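Local structure of Cbs-cp12 (Microcystis aeruginosa PCC 7806, 5NMU) at residues P87-V91 and E92-R96; D122-K126 and S127-E131; W167-V170 and E171-A175. The protein probably takes part in redox regulation of photosynthesis, as a hexameric fusion of a CBS domain pair with a CP12 domain. All coordinates share one frame; numbering follows the deposited sequence.

How the contacts relate
The three contacts follow one another along the chain. Contact 1 opens helix 91-101 and contact 2 lies at the last turn of helix 120-126. Contact 1 and the helical half of contact 2 belong to the CBS part. Their centres are 11 Å apart, and they touch directly. V91 CG2 packs 3.4 Å from S127 OG, and V94 CG1 lies 3.9 Å from I123 CD1. The same neighbouring subunit reaches both. Contact 3 stands apart on helix 161-178 in the CP12 region. Its centre is 25 Å from that of contact 1 and 27 Å from that of contact 2. The chain thus joins a CBS part that is tied into the hexamer to a projecting CP12 helical hairpin.

Contact 1 (P87-V91 and E92-R96); sequences PELGV and EYVAR
The carbonyl oxygen of G90 receives two backbone N-H groups from the first turn of helix 91-101. V94 N donates to G90 O at 3.1 Å. Y93 N is closer to G90 O, at 2.9 Å, but its N-H points poorly and the bond is weak. G90 is the N-cap residue. The next step of the helix follows at once: A95 N bonds to V91 O, at 3.3 Å.

L89 closes the turn from the loop side. Its CG is anti to the backbone N (chi1 -171°), which carries it to the helix start, and the chi2 turn then parts the two methyls. L89 CD1 meets CB of Y93 at 3.6 Å, and the two side chains cross at about a right angle. L89 CD2 lies 3.9 Å from CG2 of V94.

E92 bends back over the start of the helix. Its CG stands between the backbone N and the carbonyl carbon (chi1 73°), and the chain turns again at chi2 (-87°). Together these bring E92 OE1 within 3.5 Å of G90 C. The polar partner of OE1 is K134, in a salt bridge. The negative charge of E92 probably also gains from the positive end of the helix dipole. CG of E92 lies 4.2 Å above one face of the Y93 ring, toward its rim.

L89 packs on P49 of a second subunit, and A95 on V59 of a third. Within the chain, V91 touches I10 and V94 touches A7 of helix 7-10. V94 also rests on I118 of strand 113-119.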
ATOM      1  N   PRO A  87      16.598   5.144  23.119  1.00 38.13           N
ATOM      2  CA  PRO A  87      16.618   4.124  24.179  1.00 37.05           C
ATOM      3  C   PRO A  87      15.533   4.280  25.234  1.00 38.23           C
ATOM      4  O   PRO A  87      15.061   3.257  25.724  1.00 37.14           O
ATOM      5  CB  PRO A  87      17.992   4.271  24.788  1.00 38.39           C
ATOM      6  CG  PRO A  87      18.386   5.688  24.495  1.00 39.05           C
ATOM      7  CD  PRO A  87      17.908   5.828  23.058  1.00 38.09           C
ATOM      8  N   GLU A  88      15.123   5.532  25.542  1.00 38.32           N
ATOM      9  CA  GLU A  88      14.085   5.830  26.536  1.00 39.65           C
ATOM     10  C   GLU A  88      12.630   5.674  26.079  1.00 39.00           C
ATOM     11  O   GLU A  88      11.679   5.769  26.890  1.00 38.83           O
ATOM     12  CB  GLU A  88      14.281   7.272  27.070  1.00 42.88           C
ATOM     13  CG  GLU A  88      15.635   7.412  27.748  1.00 46.01           C
ATOM     14  CD  GLU A  88      15.800   8.731  28.515  1.00 48.59           C
ATOM     15  OE1 GLU A  88      15.698   9.811  27.897  1.00 52.75           O
ATOM     16  OE2 GLU A  88      15.987   8.674  29.739  1.00 50.18           O
ATOM     17  N   LEU A  89      12.439   5.407  24.795  1.00 38.57           N
ATOM     18  CA  LEU A  89      11.090   5.336  24.240  1.00 38.02           C
ATOM     19  C   LEU A  89      10.339   4.186  24.879  1.00 37.67           C
ATOM     20  O   LEU A  89      10.800   3.044  24.876  1.00 38.96           O
ATOM     21  CB  LEU A  89      11.113   5.190  22.710  1.00 36.27           C
ATOM     22  CG  LEU A  89       9.770   5.327  21.972  1.00 35.59           C
ATOM     23  CD1 LEU A  89       9.212   6.746  22.178  1.00 36.33           C
ATOM     24  CD2 LEU A  89       9.932   5.085  20.483  1.00 34.12           C
ATOM     25  N   GLY A  90       9.200   4.516  25.455  1.00 36.78           N
ATOM     26  CA  GLY A  90       8.344   3.535  26.067  1.00 36.66           C
ATOM     27  C   GLY A  90       7.932   2.464  25.040  1.00 35.86           C
ATOM     28  O   GLY A  90       7.709   2.724  23.854  1.00 34.46           O
ATOM     29  N   VAL A  91       7.851   1.240  25.524  1.00 36.91           N
ATOM     30  CA  VAL A  91       7.575   0.104  24.679  1.00 36.68           C
ATOM     31  C   VAL A  91       6.219   0.160  23.940  1.00 36.44           C
ATOM     32  O   VAL A  91       6.083  -0.435  22.896  1.00 36.34           O
ATOM     33  CB  VAL A  91       7.710  -1.207  25.477  1.00 38.88           C
ATOM     34  CG1 VAL A  91       9.158  -1.413  25.972  1.00 39.29           C
ATOM     35  CG2 VAL A  91       6.721  -1.267  26.629  1.00 40.90           C
ATOM     36  N   GLU A  92       5.194   0.798  24.497  1.00 36.67           N
ATOM     37  CA  GLU A  92       3.931   0.974  23.747  1.00 37.38           C
ATOM     38  C   GLU A  92       4.190   1.888  22.509  1.00 36.49           C
ATOM     39  O   GLU A  92       3.602   1.715  21.414  1.00 32.45           O
ATOM     40  CB  GLU A  92       2.814   1.547  24.670  1.00 39.41           C
ATOM     41  CG  GLU A  92       2.949   3.033  25.073  1.00 40.08           C
ATOM     42  CD  GLU A  92       3.799   3.285  26.305  1.00 41.52           C
ATOM     43  OE1 GLU A  92       4.802   2.561  26.525  1.00 41.48           O
ATOM     44  OE2 GLU A  92       3.442   4.216  27.083  1.00 46.53           O
ATOM     45  N   TYR A  93       5.092   2.857  22.673  1.00 35.55           N
ATOM     46  CA  TYR A  93       5.408   3.724  21.527  1.00 36.09           C
ATOM     47  C   TYR A  93       6.262   3.053  20.483  1.00 34.42           C
ATOM     48  O   TYR A  93       6.138   3.370  19.341  1.00 32.56           O
ATOM     49  CB  TYR A  93       6.016   5.042  21.936  1.00 38.04           C
ATOM     50  CG  TYR A  93       5.019   5.951  22.650  1.00 41.42           C
ATOM     51  CD1 TYR A  93       3.876   6.347  22.016  1.00 44.31           C
ATOM     52  CD2 TYR A  93       5.238   6.427  23.928  1.00 45.40           C
ATOM     53  CE1 TYR A  93       2.942   7.171  22.619  1.00 47.84           C
ATOM     54  CE2 TYR A  93       4.295   7.284  24.549  1.00 49.31           C
ATOM     55  CZ  TYR A  93       3.146   7.637  23.854  1.00 49.20           C
ATOM     56  OH  TYR A  93       2.143   8.427  24.339  1.00 57.32           O
ATOM     57  N   VAL A  94       7.175   2.166  20.883  1.00 34.27           N
ATOM     58  CA  VAL A  94       7.991   1.490  19.901  1.00 33.07           C
ATOM     59  C   VAL A  94       7.038   0.624  19.023  1.00 32.55           C
ATOM     60  O   VAL A  94       7.246   0.512  17.795  1.00 31.79           O
ATOM     61  CB  VAL A  94       9.028   0.534  20.524  1.00 32.82           C
ATOM     62  CG1 VAL A  94       9.793  -0.244  19.434  1.00 32.10           C
ATOM     63  CG2 VAL A  94      10.013   1.277  21.406  1.00 34.51           C
ATOM     64  N   ALA A  95       6.044   0.008  19.671  1.00 32.66           N
ATOM     65  CA  ALA A  95       5.030  -0.832  18.976  1.00 34.69           C
ATOM     66  C   ALA A  95       4.303   0.016  17.960  1.00 34.68           C
ATOM     67  O   ALA A  95       4.141  -0.373  16.829  1.00 32.81           O
ATOM     68  CB  ALA A  95       4.029  -1.412  19.965  1.00 34.84           C
ATOM     69  N   ARG A  96       3.918   1.213  18.379  1.00 35.75           N
ATOM     70  CA  ARG A  96       3.139   2.103  17.520  1.00 36.92           C
ATOM     71  C   ARG A  96       3.957   2.629  16.363  1.00 36.59           C
ATOM     72  O   ARG A  96       3.430   2.659  15.248  1.00 33.95           O
ATOM     73  CB  ARG A  96       2.565   3.254  18.310  1.00 40.76           C
ATOM     74  CG  ARG A  96       1.670   4.148  17.485  1.00 42.75           C
ATOM     75  CD  ARG A  96       0.983   5.090  18.386  1.00 46.55           C
ATOM     76  NE  ARG A  96      -0.026   5.828  17.626  1.00 51.68           N
ATOM     77  CZ  ARG A  96      -1.289   5.440  17.417  1.00 51.47           C
ATOM     78  NH1 ARG A  96      -1.762   4.277  17.896  1.00 50.70           N
ATOM     79  NH2 ARG A  96      -2.082   6.255  16.720  1.00 52.21           N
TER

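Contact 2 (D122-K126 and S127-E131); sequences DILFK and SDFVE
One backbone bond joins the two halves: S127 N donates to I123 O at 3.0 Å, an i to i+4 bond with an N-H...O angle of 154°. CB of S127 also sits against that oxygen, and the same CB meets I123 CG2 at 3.8 Å.

F129 folds back toward the helix. Its CG stands between the backbone N and the carbonyl carbon (chi1 77°). This turns the ring edge to the helix, with L124 O near the ring plane, 3.9 Å from F129 CE1. CZ makes a looser apolar contact with CD1 of L124. CG2 of V130 lies over the ring centre on one face, and V28 of a neighbouring subunit also packs against F129.

Water joins what the backbone leaves apart. One molecule donates to both L124 O and S127 O, at 2.7 Å each. Another links K126 O to OE2 of E131 with longer bonds.

Within the helix, K126 reaches back one turn to D122. K126 NZ forms a salt bridge to D122 OD1 at 2.8 Å, coming from 40° above the carboxylate plane. NZ also bonds to I10 O, while OD1 holds T12 and OD2 holds S119 N. The charged pair thus ties this helix to helix 7-10 and the residues after it.

OG of S127 accepts a bond from F129 N at 3.4 Å, a weak bond of the ST-turn kind. The turn follows helix 120-126, consistent with the helix that closes a CBS beta-alpha-beta-beta-alpha motif, and leads on toward the CP12 helices.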
ATOM      1  N   ASP A 122      11.365  -8.786  20.226  1.00 35.10           N
ATOM      2  CA  ASP A 122      11.733  -8.216  21.511  1.00 36.28           C
ATOM      3  C   ASP A 122      10.503  -7.713  22.227  1.00 36.43           C
ATOM      4  O   ASP A 122      10.360  -7.953  23.410  1.00 36.80           O
ATOM      5  CB  ASP A 122      12.746  -7.099  21.379  1.00 36.39           C
ATOM      6  CG  ASP A 122      14.058  -7.560  20.820  1.00 36.26           C
ATOM      7  OD1 ASP A 122      14.628  -8.585  21.270  1.00 37.04           O
ATOM      8  OD2 ASP A 122      14.533  -6.845  19.925  1.00 36.52           O
ATOM      9  N   ILE A 123       9.574  -7.111  21.499  1.00 34.46           N
ATOM     10  CA  ILE A 123       8.369  -6.669  22.111  1.00 35.12           C
ATOM     11  C   ILE A 123       7.499  -7.860  22.552  1.00 36.54           C
ATOM     12  O   ILE A 123       7.022  -7.888  23.700  1.00 37.41           O
ATOM     13  CB  ILE A 123       7.553  -5.741  21.196  1.00 35.20           C
ATOM     14  CG1 ILE A 123       8.366  -4.480  20.889  1.00 35.13           C
ATOM     15  CG2 ILE A 123       6.247  -5.344  21.877  1.00 35.74           C
ATOM     16  CD1 ILE A 123       7.802  -3.582  19.818  1.00 35.46           C
ATOM     17  N   LEU A 124       7.284  -8.820  21.662  1.00 35.79           N
ATOM     18  CA  LEU A 124       6.414  -9.935  21.967  1.00 36.67           C
ATOM     19  C   LEU A 124       6.917 -10.681  23.199  1.00 38.76           C
ATOM     20  O   LEU A 124       6.132 -10.991  24.102  1.00 39.57           O
ATOM     21  CB  LEU A 124       6.326 -10.904  20.801  1.00 36.11           C
ATOM     22  CG  LEU A 124       5.578 -12.232  21.020  1.00 36.68           C
ATOM     23  CD1 LEU A 124       4.168 -11.948  21.461  1.00 36.82           C
ATOM     24  CD2 LEU A 124       5.535 -13.064  19.737  1.00 36.26           C
ATOM     25  N   PHE A 125       8.221 -10.934  23.238  1.00 38.08           N
ATOM     26  CA  PHE A 125       8.783 -11.735  24.286  1.00 39.83           C
ATOM     27  C   PHE A 125       9.108 -11.003  25.578  1.00 41.59           C
ATOM     28  O   PHE A 125       9.190 -11.635  26.596  1.00 42.73           O
ATOM     29  CB  PHE A 125      10.039 -12.449  23.792  1.00 39.16           C
ATOM     30  CG  PHE A 125       9.842 -13.304  22.585  1.00 37.46           C
ATOM     31  CD1 PHE A 125       8.647 -13.976  22.345  1.00 38.62           C
ATOM     32  CD2 PHE A 125      10.894 -13.501  21.724  1.00 37.46           C
ATOM     33  CE1 PHE A 125       8.508 -14.848  21.253  1.00 38.06           C
ATOM     34  CE2 PHE A 125      10.766 -14.330  20.627  1.00 38.66           C
ATOM     35  CZ  PHE A 125       9.561 -14.999  20.384  1.00 38.42           C
ATOM     36  N   LYS A 126       9.323  -9.701  25.560  1.00 41.19           N
ATOM     37  CA  LYS A 126       9.822  -9.029  26.765  1.00 42.70           C
ATOM     38  C   LYS A 126       9.064  -7.785  27.176  1.00 43.50           C
ATOM     39  O   LYS A 126       9.370  -7.198  28.188  1.00 46.81           O
ATOM     40  CB  LYS A 126      11.320  -8.698  26.568  1.00 43.43           C
ATOM     41  CG  LYS A 126      12.243  -9.916  26.553  1.00 44.44           C
ATOM     42  CD  LYS A 126      13.690  -9.615  26.082  1.00 44.31           C
ATOM     43  CE  LYS A 126      13.799  -9.677  24.569  1.00 43.63           C
ATOM     44  NZ  LYS A 126      14.970  -9.021  23.965  1.00 42.78           N
ATOM     45  N   SER A 127       8.082  -7.332  26.406  1.00 43.67           N
ATOM     46  CA  SER A 127       7.304  -6.186  26.832  1.00 42.87           C
ATOM     47  C   SER A 127       6.293  -6.653  27.882  1.00 43.90           C
ATOM     48  O   SER A 127       5.891  -7.832  27.925  1.00 43.34           O
ATOM     49  CB  SER A 127       6.591  -5.564  25.632  1.00 41.56           C
ATOM     50  OG  SER A 127       5.773  -4.512  25.988  1.00 40.98           O
ATOM     51  N   ASP A 128       5.872  -5.699  28.694  1.00 43.44           N
ATOM     52  CA  ASP A 128       4.861  -5.882  29.743  1.00 44.62           C
ATOM     53  C   ASP A 128       3.431  -5.542  29.256  1.00 44.34           C
ATOM     54  O   ASP A 128       2.532  -5.264  30.064  1.00 44.92           O
ATOM     55  CB  ASP A 128       5.235  -5.006  30.935  1.00 46.57           C
ATOM     56  CG  ASP A 128       5.292  -3.493  30.582  1.00 47.71           C
ATOM     57  OD1 ASP A 128       5.081  -3.126  29.392  1.00 49.75           O
ATOM     58  OD2 ASP A 128       5.550  -2.669  31.487  1.00 50.88           O
ATOM     59  N   PHE A 129       3.223  -5.560  27.938  1.00 42.12           N
ATOM     60  CA  PHE A 129       1.944  -5.194  27.316  1.00 41.56           C
ATOM     61  C   PHE A 129       0.780  -6.083  27.757  1.00 41.92           C
ATOM     62  O   PHE A 129      -0.363  -5.634  27.728  1.00 41.72           O
ATOM     63  CB  PHE A 129       2.052  -5.110  25.751  1.00 40.17           C
ATOM     64  CG  PHE A 129       2.065  -6.439  25.050  1.00 38.23           C
ATOM     65  CD1 PHE A 129       3.219  -7.216  25.010  1.00 39.00           C
ATOM     66  CD2 PHE A 129       0.919  -6.938  24.445  1.00 38.07           C
ATOM     67  CE1 PHE A 129       3.246  -8.451  24.341  1.00 38.98           C
ATOM     68  CE2 PHE A 129       0.945  -8.182  23.760  1.00 39.12           C
ATOM     69  CZ  PHE A 129       2.103  -8.947  23.751  1.00 38.21           C
ATOM     70  N   VAL A 130       1.040  -7.316  28.196  1.00 43.00           N
ATOM     71  CA  VAL A 130      -0.064  -8.168  28.696  1.00 46.12           C
ATOM     72  C   VAL A 130      -0.521  -7.676  30.092  1.00 48.30           C
ATOM     73  O   VAL A 130      -1.691  -7.464  30.356  1.00 47.08           O
ATOM     74  CB  VAL A 130       0.332  -9.654  28.751  1.00 46.72           C
ATOM     75  CG1 VAL A 130      -0.815 -10.511  29.291  1.00 47.92           C
ATOM     76  CG2 VAL A 130       0.744 -10.158  27.353  1.00 46.19           C
ATOM     77  N   GLU A 131       0.433  -7.508  30.981  1.00 51.23           N
ATOM     78  CA  GLU A 131       0.110  -7.116  32.360  1.00 55.08           C
ATOM     79  C   GLU A 131      -0.224  -5.619  32.439  1.00 54.84           C
ATOM     80  O   GLU A 131      -1.154  -5.242  33.124  1.00 56.88           O
ATOM     81  CB  GLU A 131       1.208  -7.546  33.350  1.00 56.96           C
ATOM     82  CG  GLU A 131       2.630  -7.054  33.058  1.00 58.86           C
ATOM     83  CD  GLU A 131       3.495  -8.005  32.170  1.00 63.09           C
ATOM     84  OE1 GLU A 131       2.962  -8.609  31.160  1.00 58.61           O
ATOM     85  OE2 GLU A 131       4.735  -8.100  32.456  1.00 62.20           O
TER
HETATM   86  O   HOH W   1       6.081 -10.274  26.727  1.00 44.91           O
HETATM   87  O   HOH W   2       7.499  -7.770  30.798  1.00 66.44           O

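Contact 3 (W167-V170 and E171-A175); sequences WDVV and EELQA
Q174 lies side by side with V170, one turn back on helix 161-178, the second arm of the CP12 helical hairpin. The backbone N of Q174 bonds to V170 O at 2.7 Å. From there the side chain runs back along V170. Q174 CB touches V170 O at 3.4 Å, and CG stays near the same oxygen. The extended chain then lays the amide beside the methyl CG1 of V170. Q174 CD lies 3.6 Å from V170 CG1. Q174 OE1 is 3.4 Å from V170 CG1, and Q174 NE2 is 3.7 Å from it. R146 of helix 138-156 also touches this side chain. With an alanine here the amide would be gone, and V170 CG1 would probably lose its cover and R146 a neighbour between the arms.

W167 leans on A149 and C153 of the other arm. C153 forms a disulfide with C163, so the ring packs close to the bond that joins the arms. V169 and L173 run side by side, with V169 CG1 and L173 CD1 4.0 Å apart. No other chain of the assembly touches 167-175.

On the exposed side, D168 and E171 point the same way, their carboxylate planes 28° apart. Both also touch a crystal neighbour, which may influence the pair. Their like charges may raise the proton affinity of one of them. D168 OD1 and E171 OE2 are 3.0 Å apart.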
ATOM      1  N   TRP A 167     -17.683  15.260  33.945  1.00 40.80           N
ATOM      2  CA  TRP A 167     -16.624  14.885  34.880  1.00 40.37           C
ATOM      3  C   TRP A 167     -16.495  13.382  35.100  1.00 41.58           C
ATOM      4  O   TRP A 167     -15.392  12.898  35.425  1.00 41.78           O
ATOM      5  CB  TRP A 167     -16.753  15.619  36.199  1.00 40.18           C
ATOM      6  CG  TRP A 167     -16.388  17.017  36.056  1.00 39.22           C
ATOM      7  CD1 TRP A 167     -17.220  18.075  36.004  1.00 39.76           C
ATOM      8  CD2 TRP A 167     -15.076  17.516  35.898  1.00 39.66           C
ATOM      9  NE1 TRP A 167     -16.501  19.233  35.875  1.00 40.42           N
ATOM     10  CE2 TRP A 167     -15.171  18.910  35.792  1.00 39.95           C
ATOM     11  CE3 TRP A 167     -13.800  16.916  35.870  1.00 40.86           C
ATOM     12  CZ2 TRP A 167     -14.055  19.720  35.665  1.00 40.55           C
ATOM     13  CZ3 TRP A 167     -12.673  17.737  35.729  1.00 40.53           C
ATOM     14  CH2 TRP A 167     -12.812  19.110  35.633  1.00 41.90           C
ATOM     15  N   ASP A 168     -17.583  12.632  34.955  1.00 43.46           N
ATOM     16  CA  ASP A 168     -17.463  11.166  35.023  1.00 45.67           C
ATOM     17  C   ASP A 168     -16.608  10.564  33.877  1.00 45.03           C
ATOM     18  O   ASP A 168     -15.881   9.601  34.085  1.00 45.56           O
ATOM     19  CB  ASP A 168     -18.820  10.466  35.126  1.00 48.89           C
ATOM     20  CG  ASP A 168     -19.443  10.527  36.570  1.00 52.95           C
ATOM     21  OD1 ASP A 168     -18.765  10.626  37.656  1.00 52.98           O
ATOM     22  OD2 ASP A 168     -20.679  10.451  36.585  1.00 56.90           O
ATOM     23  N   VAL A 169     -16.659  11.158  32.694  1.00 44.64           N
ATOM     24  CA  VAL A 169     -15.707  10.788  31.595  1.00 42.76           C
ATOM     25  C   VAL A 169     -14.274  11.008  32.097  1.00 42.81           C
ATOM     26  O   VAL A 169     -13.448  10.109  31.991  1.00 43.20           O
ATOM     27  CB  VAL A 169     -15.960  11.585  30.296  1.00 42.03           C
ATOM     28  CG1 VAL A 169     -14.957  11.189  29.185  1.00 41.54           C
ATOM     29  CG2 VAL A 169     -17.400  11.385  29.818  1.00 42.47           C
ATOM     30  N   VAL A 170     -13.992  12.159  32.737  1.00 41.87           N
ATOM     31  CA  VAL A 170     -12.622  12.407  33.254  1.00 41.65           C
ATOM     32  C   VAL A 170     -12.192  11.372  34.309  1.00 44.07           C
ATOM     33  O   VAL A 170     -11.068  10.813  34.267  1.00 43.90           O
ATOM     34  CB  VAL A 170     -12.458  13.826  33.849  1.00 40.58           C
ATOM     35  CG1 VAL A 170     -11.094  14.003  34.506  1.00 39.49           C
ATOM     36  CG2 VAL A 170     -12.711  14.862  32.760  1.00 39.07           C
ATOM     37  N   GLU A 171     -13.096  11.143  35.246  1.00 45.62           N
ATOM     38  CA  GLU A 171     -12.856  10.238  36.349  1.00 49.99           C
ATOM     39  C   GLU A 171     -12.460   8.828  35.826  1.00 50.15           C
ATOM     40  O   GLU A 171     -11.448   8.267  36.245  1.00 51.22           O
ATOM     41  CB  GLU A 171     -14.080  10.234  37.319  1.00 52.48           C
ATOM     42  CG  GLU A 171     -14.442   8.854  37.914  1.00 58.91           C
ATOM     43  CD  GLU A 171     -15.316   8.889  39.194  1.00 62.34           C
ATOM     44  OE1 GLU A 171     -14.767   8.445  40.228  1.00 62.99           O
ATOM     45  OE2 GLU A 171     -16.527   9.314  39.160  1.00 61.69           O
ATOM     46  N   GLU A 172     -13.272   8.278  34.931  1.00 49.15           N
ATOM     47  CA  GLU A 172     -13.023   6.955  34.346  1.00 50.47           C
ATOM     48  C   GLU A 172     -11.674   6.905  33.667  1.00 48.67           C
ATOM     49  O   GLU A 172     -10.887   5.996  33.938  1.00 49.16           O
ATOM     50  CB  GLU A 172     -14.155   6.558  33.374  1.00 53.67           C
ATOM     51  CG  GLU A 172     -15.516   6.315  34.072  1.00 56.16           C
ATOM     52  CD  GLU A 172     -15.453   5.141  35.052  1.00 63.58           C
ATOM     53  OE1 GLU A 172     -15.137   4.019  34.574  1.00 69.20           O
ATOM     54  OE2 GLU A 172     -15.672   5.333  36.294  1.00 64.45           O
ATOM     55  N   LEU A 173     -11.375   7.912  32.839  1.00 46.22           N
ATOM     56  CA  LEU A 173     -10.071   7.980  32.171  1.00 46.05           C
ATOM     57  C   LEU A 173      -8.953   8.072  33.217  1.00 50.04           C
ATOM     58  O   LEU A 173      -7.942   7.411  33.052  1.00 48.69           O
ATOM     59  CB  LEU A 173      -9.967   9.128  31.160  1.00 43.10           C
ATOM     60  CG  LEU A 173     -10.927   9.084  29.946  1.00 42.28           C
ATOM     61  CD1 LEU A 173     -10.983  10.434  29.266  1.00 41.08           C
ATOM     62  CD2 LEU A 173     -10.545   8.026  28.910  1.00 43.34           C
ATOM     63  N   GLN A 174      -9.150   8.845  34.298  1.00 52.01           N
ATOM     64  CA  GLN A 174      -8.124   8.976  35.356  1.00 57.01           C
ATOM     65  C   GLN A 174      -7.887   7.675  36.160  1.00 60.30           C
ATOM     66  O   GLN A 174      -6.746   7.392  36.522  1.00 61.80           O
ATOM     67  CB  GLN A 174      -8.410  10.179  36.298  1.00 60.92           C
ATOM     68  CG  GLN A 174      -7.619  11.466  35.955  1.00 63.26           C
ATOM     69  CD  GLN A 174      -8.262  12.787  36.408  1.00 67.36           C
ATOM     70  OE1 GLN A 174      -9.264  12.820  37.154  1.00 71.73           O
ATOM     71  NE2 GLN A 174      -7.677  13.900  35.952  1.00 69.15           N
ATOM     72  N   ALA A 175      -8.944   6.891  36.403  1.00 59.71           N
ATOM     73  CA  ALA A 175      -8.847   5.600  37.122  1.00 63.67           C
ATOM     74  C   ALA A 175      -7.979   4.627  36.368  1.00 66.46           C
ATOM     75  O   ALA A 175      -7.102   3.960  36.938  1.00 69.46           O
ATOM     76  CB  ALA A 175     -10.237   4.999  37.315  1.00 62.88           C
TER